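PDB 4CHM: IMC sub-compartment protein ISP1 from Toxoplasma gondii, which belongs to a family critical for replication of the parasite by endodyogeny and adopts a pleckstrin homology fold, its molecular role being less certain. Local coordinates for residues A[62-68]-A[119-123]; A[24-29]-A[102-107]. All coordinates share one frame; numbering follows the deposited sequence.

Interaction 1. Residues A[62-68]-A[119-123]; sequences LSDIKAL and LKKLK. With SO4 (sulfate ion), chain E.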
ATOM      1  N   LEU A  62      -3.795  11.382   3.538  1.00 24.93           N
ATOM      2  CA  LEU A  62      -4.466  10.258   4.177  1.00 27.96           C
ATOM      3  C   LEU A  62      -5.977  10.377   4.051  1.00 27.67           C
ATOM      4  O   LEU A  62      -6.709   9.378   4.034  1.00 27.82           O
ATOM      5  CB  LEU A  62      -4.089  10.206   5.647  1.00 32.00           C
ATOM      6  CG  LEU A  62      -3.717   8.823   6.116  1.00 37.27           C
ATOM      7  CD1 LEU A  62      -2.585   8.287   5.259  1.00 40.60           C
ATOM      8  CD2 LEU A  62      -3.314   8.885   7.572  1.00 42.26           C
ATOM      9  N   SER A  63      -6.448  11.610   4.014  1.00 25.98           N
ATOM     10  CA  SER A  63      -7.855  11.851   4.021  1.00 26.80           C
ATOM     11  C   SER A  63      -8.442  11.601   2.627  1.00 28.03           C
ATOM     12  O   SER A  63      -9.648  11.497   2.480  1.00 28.38           O
ATOM     13  CB  SER A  63      -8.155  13.265   4.524  1.00 27.81           C
ATOM     14  OG  SER A  63      -7.483  14.237   3.737  1.00 25.85           O
ATOM     15  N   ASP A  64      -7.580  11.405   1.625  1.00 27.10           N
ATOM     16  CA  ASP A  64      -8.056  11.033   0.287  1.00 24.18           C
ATOM     17  C   ASP A  64      -8.082   9.517   0.068  1.00 20.79           C
ATOM     18  O   ASP A  64      -8.422   9.041  -1.005  1.00 21.73           O
ATOM     19  CB  ASP A  64      -7.199  11.698  -0.795  1.00 27.33           C
ATOM     20  CG  ASP A  64      -7.761  11.493  -2.184  1.00 30.53           C
ATOM     21  OD1 ASP A  64      -8.990  11.586  -2.344  1.00 34.59           O
ATOM     22  OD2 ASP A  64      -6.987  11.198  -3.113  1.00 31.75           O
ATOM     23  N   ILE A  65      -7.670   8.769   1.069  1.00 22.20           N
ATOM     24  CA  ILE A  65      -7.646   7.338   0.951  1.00 23.22           C
ATOM     25  C   ILE A  65      -8.907   6.797   1.583  1.00 26.17           C
ATOM     26  O   ILE A  65      -9.010   6.701   2.789  1.00 30.35           O
ATOM     27  CB  ILE A  65      -6.398   6.721   1.607  1.00 24.56           C
ATOM     28  CG1 ILE A  65      -5.135   7.208   0.887  1.00 22.11           C
ATOM     29  CG2 ILE A  65      -6.470   5.190   1.526  1.00 22.83           C
ATOM     30  CD1 ILE A  65      -3.876   7.138   1.744  1.00 23.67           C
ATOM     31  N   LYS A  66      -9.884   6.520   0.730  1.00 28.42           N
ATOM     32  CA  LYS A  66     -11.211   6.127   1.123  1.00 29.50           C
ATOM     33  C   LYS A  66     -11.212   4.684   1.662  1.00 30.01           C
ATOM     34  O   LYS A  66     -11.958   4.362   2.579  1.00 29.91           O
ATOM     35  CB  LYS A  66     -12.114   6.226  -0.106  1.00 30.95           C
ATOM     36  CG  LYS A  66     -13.597   6.029   0.129  1.00 35.79           C
ATOM     37  CD  LYS A  66     -14.318   6.050  -1.222  1.00 38.95           C
ATOM     38  CE  LYS A  66     -15.537   5.137  -1.249  1.00 48.42           C
ATOM     39  NZ  LYS A  66     -16.450   5.420  -0.107  1.00 56.04           N
ATOM     40  N   ALA A  67     -10.371   3.827   1.095  1.00 24.32           N
ATOM     41  CA  ALA A  67     -10.421   2.385   1.419  1.00 25.62           C
ATOM     42  C   ALA A  67      -9.109   1.709   1.017  1.00 24.36           C
ATOM     43  O   ALA A  67      -8.463   2.137   0.068  1.00 24.76           O
ATOM     44  CB  ALA A  67     -11.589   1.716   0.688  1.00 22.73           C
ATOM     45  N   LEU A  68      -8.795   0.589   1.617  1.00 21.51           N
ATOM     46  CA  LEU A  68      -7.717  -0.209   1.142  1.00 23.27           C
ATOM     47  C   LEU A  68      -8.236  -1.511   0.614  1.00 22.07           C
ATOM     48  O   LEU A  68      -8.886  -2.219   1.298  1.00 19.64           O
ATOM     49  CB  LEU A  68      -6.657  -0.441   2.203  1.00 22.07           C
ATOM     50  CG  LEU A  68      -6.060   0.749   2.901  1.00 24.64           C
ATOM     51  CD1 LEU A  68      -5.652   0.387   4.286  1.00 31.02           C
ATOM     52  CD2 LEU A  68      -4.955   1.416   2.145  1.00 23.18           C
ATOM     53  N   LEU A 119      -2.061   1.499   8.196  1.00 25.60           N
ATOM     54  CA  LEU A 119      -2.839   2.532   7.558  1.00 27.51           C
ATOM     55  C   LEU A 119      -4.142   2.774   8.297  1.00 31.58           C
ATOM     56  O   LEU A 119      -4.573   3.878   8.472  1.00 32.10           O
ATOM     57  CB  LEU A 119      -3.090   2.180   6.121  1.00 31.91           C
ATOM     58  CG  LEU A 119      -2.634   3.199   5.110  1.00 36.43           C
ATOM     59  CD1 LEU A 119      -3.678   4.259   4.950  1.00 42.42           C
ATOM     60  CD2 LEU A 119      -1.300   3.811   5.432  1.00 38.26           C
ATOM     61  N   LYS A 120      -4.743   1.698   8.750  1.00 34.24           N
ATOM     62  CA  LYS A 120      -5.911   1.792   9.552  1.00 35.50           C
ATOM     63  C   LYS A 120      -5.584   2.553  10.826  1.00 35.64           C
ATOM     64  O   LYS A 120      -6.339   3.395  11.211  1.00 36.26           O
ATOM     65  CB  LYS A 120      -6.455   0.398   9.851  1.00 39.20           C
ATOM     66  CG  LYS A 120      -7.461  -0.037   8.805  1.00 46.14           C
ATOM     67  CD  LYS A 120      -7.954  -1.462   8.921  1.00 45.22           C
ATOM     68  CE  LYS A 120      -8.498  -1.882   7.571  1.00 41.27           C
ATOM     69  NZ  LYS A 120      -9.634  -2.836   7.580  1.00 40.82           N
ATOM     70  N   LYS A 121      -4.455   2.254  11.443  1.00 38.52           N
ATOM     71  CA  LYS A 121      -4.088   2.928  12.660  1.00 41.92           C
ATOM     72  C   LYS A 121      -3.881   4.421  12.435  1.00 40.42           C
ATOM     73  O   LYS A 121      -4.434   5.204  13.143  1.00 46.52           O
ATOM     74  CB  LYS A 121      -2.847   2.283  13.275  1.00 45.74           C
ATOM     75  CG  LYS A 121      -3.138   1.289  14.389  1.00 53.46           C
ATOM     76  CD  LYS A 121      -1.942   0.414  14.764  1.00 62.65           C
ATOM     77  CE  LYS A 121      -1.444   0.692  16.181  1.00 57.93           C
ATOM     78  NZ  LYS A 121      -1.220  -0.554  16.976  1.00 53.28           N
ATOM     79  N   LEU A 122      -3.172   4.812  11.394  1.00 39.82           N
ATOM     80  CA  LEU A 122      -2.962   6.227  11.111  1.00 44.37           C
ATOM     81  C   LEU A 122      -4.261   6.961  10.814  1.00 49.31           C
ATOM     82  O   LEU A 122      -4.487   8.062  11.271  1.00 52.87           O
ATOM     83  CB  LEU A 122      -2.029   6.392   9.934  1.00 39.80           C
ATOM     84  CG  LEU A 122      -0.631   5.842  10.090  1.00 36.96           C
ATOM     85  CD1 LEU A 122       0.057   5.866   8.760  1.00 39.75           C
ATOM     86  CD2 LEU A 122       0.130   6.667  11.090  1.00 37.49           C
ATOM     87  N   LYS A 123      -5.115   6.321  10.042  1.00 48.69           N
ATOM     88  CA  LYS A 123      -6.462   6.837   9.722  1.00 48.60           C
ATOM     89  C   LYS A 123      -7.340   6.981  10.972  1.00 56.53           C
ATOM     90  O   LYS A 123      -7.966   8.018  11.175  1.00 61.26           O
ATOM     91  CB  LYS A 123      -7.169   5.955   8.682  1.00 44.14           C
ATOM     92  CG  LYS A 123      -6.821   6.301   7.234  1.00 47.97           C
ATOM     93  CD  LYS A 123      -7.769   5.639   6.238  1.00 42.81           C
ATOM     94  CE  LYS A 123      -9.046   6.454   6.051  1.00 46.19           C
ATOM     95  NZ  LYS A 123      -8.770   7.875   5.637  1.00 46.95           N
TER
HETATM   96  S   SO4 E1179     -11.908  -5.000   5.120  1.00 29.35           S
HETATM   97  O1  SO4 E1179     -12.376  -6.160   5.922  1.00 35.93           O
HETATM   98  O2  SO4 E1179     -12.113  -5.291   3.712  1.00 37.15           O
HETATM   99  O3  SO4 E1179     -10.464  -4.770   5.389  1.00 36.44           O
HETATM  100  O4  SO4 E1179     -12.643  -3.799   5.501  1.00 36.88           O
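Lys123 reaches from helix 109-125 across to the start of strand 65-69 and uses its ammonium nitrogen twice: NZ lies 3.0 Å from Leu62 O and 3.1 Å from Ile65 O, a hydrogen bond to each carbonyl. Kinks at its third and fourth torsions (84° and 56°) curl the chain end onto these oxygens. Leu62 O, in the 3-10 turn 62-64, also accepts from Ile65 N, where the strand begins; its two donors come from opposite faces of the carbonyl plane. Next to Lys123 the packing is apolar. Leu62 CD2 sits 3.7 Å from Leu122 CB, the side chains crossing at about a right angle, while Leu62 and Leu119 run alongside, oppositely directed, CD1 to CD1 at 4.2 Å. Ile65 CD1 lies 4.3 Å from Leu119 CD1; three residues on, Leu68 CD1 presses on Leu119 CB at 3.6 Å. Tyr42 of strand 35-43 touches Leu62 and Leu122. Lys66 and Ala67 together face His94 of strand 90-95, a classic beta bulge. Lys120 NZ donates a hydrogen bond to a sulfate that His70 and Gln74 also bond. At the rim of this leucine-lined contact, the Lys123 ammonium satisfies two main-chain carbonyls, tying the helix to the 3-10 turn and the start of the outermost strand.

Interaction 2. Residues A[24-29]-A[102-107]; sequences MAVLVL and IPLRFD. With SO4 (sulfate ion), chain H.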
ATOM      1  N   MET A  24      10.460   3.528   1.678  1.00 17.59           N
ATOM      2  CA  MET A  24      10.673   2.112   1.405  1.00 18.80           C
ATOM      3  C   MET A  24      10.370   1.742  -0.056  1.00 18.17           C
ATOM      4  O   MET A  24       9.501   2.346  -0.703  1.00 17.57           O
ATOM      5  CB  MET A  24       9.813   1.257   2.337  1.00 17.72           C
ATOM      6  CG  MET A  24       8.305   1.425   2.069  1.00 19.31           C
ATOM      7  SD  MET A  24       7.292   0.582   3.313  1.00 21.79           S
ATOM      8  CE  MET A  24       7.663  -1.124   2.895  1.00 20.30           C
ATOM      9  N   ALA A  25      11.024   0.729  -0.546  1.00 17.35           N
ATOM     10  CA  ALA A  25      10.847   0.279  -1.898  1.00 18.97           C
ATOM     11  C   ALA A  25       9.545  -0.509  -2.134  1.00 22.40           C
ATOM     12  O   ALA A  25       9.220  -1.451  -1.428  1.00 19.28           O
ATOM     13  CB  ALA A  25      12.045  -0.540  -2.318  1.00 19.19           C
ATOM     14  N   VAL A  26       8.827  -0.095  -3.159  1.00 20.17           N
ATOM     15  CA  VAL A  26       7.665  -0.798  -3.636  1.00 21.92           C
ATOM     16  C   VAL A  26       7.530  -0.677  -5.125  1.00 22.35           C
ATOM     17  O   VAL A  26       8.167   0.098  -5.716  1.00 19.78           O
ATOM     18  CB  VAL A  26       6.338  -0.284  -3.038  1.00 23.13           C
ATOM     19  CG1 VAL A  26       6.224  -0.487  -1.573  1.00 21.98           C
ATOM     20  CG2 VAL A  26       6.013   1.107  -3.464  1.00 22.68           C
ATOM     21  N   LEU A  27       6.634  -1.453  -5.688  1.00 23.57           N
ATOM     22  CA  LEU A  27       6.194  -1.284  -7.049  1.00 23.95           C
ATOM     23  C   LEU A  27       4.793  -0.765  -7.138  1.00 23.64           C
ATOM     24  O   LEU A  27       3.953  -1.086  -6.347  1.00 25.68           O
ATOM     25  CB  LEU A  27       6.260  -2.575  -7.826  1.00 25.94           C
ATOM     26  CG  LEU A  27       7.518  -3.385  -7.833  1.00 31.15           C
ATOM     27  CD1 LEU A  27       7.329  -4.575  -8.739  1.00 29.28           C
ATOM     28  CD2 LEU A  27       8.674  -2.558  -8.274  1.00 36.84           C
ATOM     29  N   VAL A  28       4.561   0.048  -8.133  1.00 18.76           N
ATOM     30  CA  VAL A  28       3.243   0.356  -8.537  1.00 19.17           C
ATOM     31  C   VAL A  28       2.904  -0.453  -9.777  1.00 19.96           C
ATOM     32  O   VAL A  28       3.691  -0.585 -10.668  1.00 19.66           O
ATOM     33  CB  VAL A  28       3.085   1.856  -8.759  1.00 21.12           C
ATOM     34  CG1 VAL A  28       1.810   2.183  -9.458  1.00 20.53           C
ATOM     35  CG2 VAL A  28       3.225   2.606  -7.455  1.00 21.53           C
ATOM     36  N   LEU A  29       1.727  -1.025  -9.797  1.00 21.87           N
ATOM     37  CA  LEU A  29       1.289  -1.820 -10.943  1.00 19.30           C
ATOM     38  C   LEU A  29       0.290  -1.037 -11.838  1.00 21.69           C
ATOM     39  O   LEU A  29      -0.810  -0.643 -11.399  1.00 18.42           O
ATOM     40  CB  LEU A  29       0.725  -3.177 -10.486  1.00 22.42           C
ATOM     41  CG  LEU A  29       1.569  -3.954  -9.439  1.00 25.73           C
ATOM     42  CD1 LEU A  29       0.778  -5.050  -8.735  1.00 22.77           C
ATOM     43  CD2 LEU A  29       2.881  -4.517 -10.027  1.00 24.38           C
ATOM     44  N   ILE A 102      -4.743   2.977  -6.704  1.00 19.14           N
ATOM     45  CA  ILE A 102      -3.327   2.797  -6.968  1.00 17.68           C
ATOM     46  C   ILE A 102      -2.842   1.511  -6.339  1.00 15.80           C
ATOM     47  O   ILE A 102      -2.725   1.420  -5.112  1.00 14.81           O
ATOM     48  CB  ILE A 102      -2.505   3.976  -6.431  1.00 17.54           C
ATOM     49  CG1 ILE A 102      -2.933   5.294  -7.129  1.00 18.22           C
ATOM     50  CG2 ILE A 102      -1.011   3.717  -6.660  1.00 15.31           C
ATOM     51  CD1 ILE A 102      -2.212   6.535  -6.598  1.00 17.31           C
ATOM     52  N   PRO A 103      -2.480   0.527  -7.171  1.00 15.98           N
ATOM     53  CA  PRO A 103      -2.040  -0.740  -6.568  1.00 15.76           C
ATOM     54  C   PRO A 103      -0.554  -0.770  -6.249  1.00 15.31           C
ATOM     55  O   PRO A 103       0.272  -0.558  -7.128  1.00 15.06           O
ATOM     56  CB  PRO A 103      -2.392  -1.782  -7.653  1.00 15.99           C
ATOM     57  CG  PRO A 103      -3.312  -1.038  -8.631  1.00 15.06           C
ATOM     58  CD  PRO A 103      -2.787   0.359  -8.602  1.00 15.55           C
ATOM     59  N   LEU A 104      -0.234  -1.039  -4.981  1.00 15.62           N
ATOM     60  CA  LEU A 104       1.150  -1.075  -4.492  1.00 15.25           C
ATOM     61  C   LEU A 104       1.481  -2.511  -4.215  1.00 16.92           C
ATOM     62  O   LEU A 104       0.725  -3.218  -3.507  1.00 17.77           O
ATOM     63  CB  LEU A 104       1.285  -0.331  -3.172  1.00 15.88           C
ATOM     64  CG  LEU A 104       0.842   1.128  -3.123  1.00 18.50           C
ATOM     65  CD1 LEU A 104       0.899   1.624  -1.701  1.00 19.38           C
ATOM     66  CD2 LEU A 104       1.708   1.964  -4.020  1.00 20.00           C
ATOM     67  N   ARG A 105       2.605  -2.969  -4.727  1.00 15.48           N
ATOM     68  CA  ARG A 105       3.054  -4.343  -4.395  1.00 17.82           C
ATOM     69  C   ARG A 105       4.258  -4.291  -3.438  1.00 17.93           C
ATOM     70  O   ARG A 105       5.266  -3.667  -3.750  1.00 16.25           O
ATOM     71  CB  ARG A 105       3.442  -5.115  -5.657  1.00 18.37           C
ATOM     72  CG  ARG A 105       3.910  -6.545  -5.322  1.00 23.18           C
ATOM     73  CD  ARG A 105       4.362  -7.275  -6.561  1.00 22.26           C
ATOM     74  NE  ARG A 105       3.247  -7.626  -7.457  1.00 21.46           N
ATOM     75  CZ  ARG A 105       3.426  -8.081  -8.705  1.00 25.21           C
ATOM     76  NH1 ARG A 105       4.663  -8.152  -9.203  1.00 26.55           N
ATOM     77  NH2 ARG A 105       2.382  -8.385  -9.484  1.00 24.17           N
ATOM     78  N   PHE A 106       4.101  -4.880  -2.255  1.00 16.62           N
ATOM     79  CA  PHE A 106       5.151  -4.899  -1.257  1.00 17.45           C
ATOM     80  C   PHE A 106       6.068  -6.089  -1.495  1.00 18.88           C
ATOM     81  O   PHE A 106       5.782  -6.923  -2.336  1.00 18.48           O
ATOM     82  CB  PHE A 106       4.535  -4.944   0.164  1.00 15.95           C
ATOM     83  CG  PHE A 106       3.823  -3.682   0.540  1.00 15.04           C
ATOM     84  CD1 PHE A 106       2.512  -3.458   0.102  1.00 14.62           C
ATOM     85  CD2 PHE A 106       4.516  -2.633   1.169  1.00 14.11           C
ATOM     86  CE1 PHE A 106       1.894  -2.236   0.339  1.00 15.12           C
ATOM     87  CE2 PHE A 106       3.902  -1.429   1.409  1.00 14.66           C
ATOM     88  CZ  PHE A 106       2.587  -1.222   0.996  1.00 13.94           C
ATOM     89  N   ASP A 107       7.091  -6.224  -0.661  1.00 22.63           N
ATOM     90  CA  ASP A 107       8.073  -7.309  -0.787  1.00 27.60           C
ATOM     91  C   ASP A 107       7.514  -8.712  -0.516  1.00 27.08           C
ATOM     92  O   ASP A 107       8.099  -9.698  -0.916  1.00 32.39           O
ATOM     93  CB  ASP A 107       9.258  -7.042   0.137  1.00 36.18           C
ATOM     94  CG  ASP A 107      10.104  -5.883  -0.336  1.00 46.08           C
ATOM     95  OD1 ASP A 107       9.660  -5.151  -1.251  1.00 57.58           O
ATOM     96  OD2 ASP A 107      11.224  -5.703   0.184  1.00 55.76           O
TER
HETATM   97  S   SO4 H1182       4.460 -10.576 -11.827  1.00 42.62           S
HETATM   98  O1  SO4 H1182       4.789 -11.606 -10.771  1.00 36.78           O
HETATM   99  O2  SO4 H1182       2.972 -10.239 -11.855  1.00 45.04           O
HETATM  100  O3  SO4 H1182       4.884 -11.068 -13.178  1.00 43.11           O
HETATM  101  O4  SO4 H1182       5.240  -9.306 -11.641  1.00 44.00           O
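Strands 24-29 and 101-105, the first and last in chain order, pair antiparallel in the middle of the PH-fold sheet, joining the strands between 24 and 61 to those between 65 and 105. Leu27 is opposite Arg105 as a hydrogen-bonded pair and Val28 opposite Leu104 as a non-hydrogen-bonded one. Leu27 and Arg105 bond to each other both ways: Arg105 N to Leu27 O is 2.8 Å, Leu27 N to Arg105 O 3.2 Å. Leu29 N adds a third bond to Pro103 O at 3.1 Å. On the face carrying Arg105, its CG stands anti to the backbone N (chi1 -180°) and the chain bends at its third torsion, laying the guanidinium against Leu29, whose CD2 sits over the centre of one face, 3.8 Å from CZ. The sulfate takes the far end: Arg105 NH1 donates to O4 at 2.8 Å and nearly straight (170°), with O4 at the edge of the group, and NH2 donates to O2. Asp87 forms a salt bridge with NE and Asn83 O accepts from NH2, so all three nitrogens are engaged and the group's rotation is largely fixed. On the face of Val28 and Leu104, Val28 CG2 meets Leu104 CD2 at 3.8 Å. Phe106, just past the end of strand 101-105, has Met24 CE at its ring edge, 3.9 Å from CD2, and Val26 CG1 makes an off-centre CH-pi contact with that ring. Phe106 also meets Phe115 of helix 109-125. Ile51 of strand 48-53 touches Val28, Ile102 and Leu104, while strands 35-43 and 90-95 flank the pair by backbone hydrogen bonds.

Overall arrangement
Both contacts build one PH fold, and the chain links them closely: strand 101-105 of interaction 2 is followed, after a short turn through Phe106 and Asp107, by helix 109-125, which supplies 119-123 to interaction 1. Interaction 2 holds the middle of the seven-strand order, while 62-68 holds a 3-10 turn and most of strand 65-69 at one end of it, with 90-95 between. Their centres are 16 Å apart and their nearest atoms about 7 Å, so they do not touch. Interaction 2 is strand pairing; interaction 1 packs the helix against an outermost strand and the turn before it. Each also has a lysine or arginine holding a sulfate, probably from the crystallisation liquor, so neither need mark a natural ligand site.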